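PDB 1WY0: geranylgeranyl pyrophosphate synthetase from Pyrococcus horikoshii, which probably condenses isopentenyl diphosphate with allylic diphosphates to build the C20 isoprenoid precursor geranylgeranyl diphosphate. Local coordinates for residues W105-N108 with M109-A113. Residues are numbered along the deposited sequence; the frame is centred on the assembly and turned at random.
Sequences WGVN and MAILA
Met109 lies against Trp105 at the start of helix 107-126. Its CB is 3.6 Å from the carbonyl O of Trp105 and 3.9 Å from Trp105 CB. With CG anti to the backbone N (chi1 -172°), Met109 CG also reaches Trp105 CB, at 3.9 Å; bends at chi2 and chi3 then carry SD and CE away from Trp105. A water replaces a direct bond between the two backbones: it donates to Trp105 O (2.9 Å) and accepts from Met109 N (2.8 Å).

The regular ladder begins one residue later. Gly106 O accepts a hydrogen bond from Ala110 N at 3.1 Å, with an N-H...O angle of 142°, whereas Leu112 N meets Asn108 O almost straight, at 174°. On another side of the turn, Ile111 CD1 touches Val107 CG1 at 4.1 Å, the two side chains crossing obliquely beside Ile88. The Trp105 ring, turned away from Met109, meets His40 edge-to-face, while Leu157 of the second subunit packs on Asn108 and Met109. Gly106, with positive phi, ends helix 101-105 and is the N-cap residue of helix 107-126, in the all-helical polyprenyl synthetase fold, beside the subunit interface.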
loop_
_atom_site.group_PDB
_atom_site.type_symbol
_atom_site.label_atom_id
_atom_site.label_comp_id
_atom_site.label_asym_id
_atom_site.label_seq_id
_atom_site.Cartn_x
_atom_site.Cartn_y
_atom_site.Cartn_z
ATOM N N TRP A 105 17.437 4.370 -2.825
ATOM C CA TRP A 105 16.803 4.025 -4.091
ATOM C C TRP A 105 15.910 5.122 -4.671
ATOM O O TRP A 105 15.407 5.003 -5.784
ATOM C CB TRP A 105 16.007 2.725 -3.908
ATOM C CG TRP A 105 16.891 1.527 -3.707
ATOM C CD1 TRP A 105 17.610 0.869 -4.672
ATOM C CD2 TRP A 105 17.205 0.875 -2.463
ATOM N NE1 TRP A 105 18.351 -0.145 -4.106
ATOM C CE2 TRP A 105 18.122 -0.165 -2.755
ATOM C CE3 TRP A 105 16.803 1.069 -1.135
ATOM C CZ2 TRP A 105 18.646 -1.010 -1.764
ATOM C CZ3 TRP A 105 17.324 0.232 -0.150
ATOM C CH2 TRP A 105 18.236 -0.798 -0.473
ATOM N N GLY A 106 15.728 6.202 -3.928
ATOM C CA GLY A 106 14.889 7.279 -4.423
ATOM C C GLY A 106 13.486 7.144 -3.870
ATOM O O GLY A 106 13.100 6.076 -3.405
ATOM N N VAL A 107 12.728 8.225 -3.929
ATOM C CA VAL A 107 11.368 8.259 -3.414
ATOM C C VAL A 107 10.398 7.325 -4.144
ATOM O O VAL A 107 9.614 6.620 -3.508
ATOM C CB VAL A 107 10.845 9.719 -3.452
ATOM C CG1 VAL A 107 9.363 9.774 -3.146
ATOM C CG2 VAL A 107 11.625 10.549 -2.448
ATOM N N ASN A 108 10.463 7.305 -5.472
ATOM C CA ASN A 108 9.572 6.456 -6.261
ATOM C C ASN A 108 9.755 4.974 -5.962
ATOM O O ASN A 108 8.778 4.267 -5.734
ATOM C CB ASN A 108 9.775 6.715 -7.760
ATOM C CG ASN A 108 9.377 8.137 -8.174
ATOM O OD1 ASN A 108 8.764 8.878 -7.405
ATOM N ND2 ASN A 108 9.719 8.514 -9.396
ATOM N N MET A 109 10.995 4.492 -5.970
ATOM C CA MET A 109 11.240 3.087 -5.689
ATOM C C MET A 109 10.913 2.766 -4.223
ATOM O O MET A 109 10.515 1.645 -3.899
ATOM C CB MET A 109 12.692 2.720 -6.006
ATOM C CG MET A 109 12.978 1.210 -5.931
ATOM S SD MET A 109 11.955 0.248 -7.095
ATOM C CE MET A 109 12.582 0.898 -8.700
ATOM N N ALA A 110 11.064 3.753 -3.343
ATOM C CA ALA A 110 10.744 3.563 -1.926
ATOM C C ALA A 110 9.232 3.405 -1.766
ATOM O O ALA A 110 8.756 2.593 -0.971
ATOM C CB ALA A 110 11.233 4.753 -1.120
ATOM N N ILE A 111 8.468 4.188 -2.514
ATOM C CA ILE A 111 7.025 4.076 -2.438
ATOM C C ILE A 111 6.666 2.656 -2.862
ATOM O O ILE A 111 5.942 1.948 -2.145
ATOM C CB ILE A 111 6.343 5.062 -3.376
ATOM C CG1 ILE A 111 6.434 6.468 -2.804
ATOM C CG2 ILE A 111 4.897 4.660 -3.588
ATOM C CD1 ILE A 111 5.997 7.591 -3.798
ATOM N N LEU A 112 7.180 2.237 -4.022
ATOM C CA LEU A 112 6.918 0.889 -4.521
ATOM C C LEU A 112 7.355 -0.216 -3.559
ATOM O O LEU A 112 6.680 -1.230 -3.462
ATOM C CB LEU A 112 7.603 0.661 -5.866
ATOM C CG LEU A 112 6.873 1.254 -7.068
ATOM C CD1 LEU A 112 7.596 0.836 -8.317
ATOM C CD2 LEU A 112 5.400 0.767 -7.104
ATOM N N ALA A 113 8.485 -0.031 -2.864
ATOM C CA ALA A 113 8.957 -1.037 -1.922
ATOM C C ALA A 113 7.946 -1.153 -0.782
ATOM O O ALA A 113 7.616 -2.256 -0.346
ATOM C CB ALA A 113 10.322 -0.654 -1.372
HETATM O O HOH W 1 13.099 5.895 -7.234
#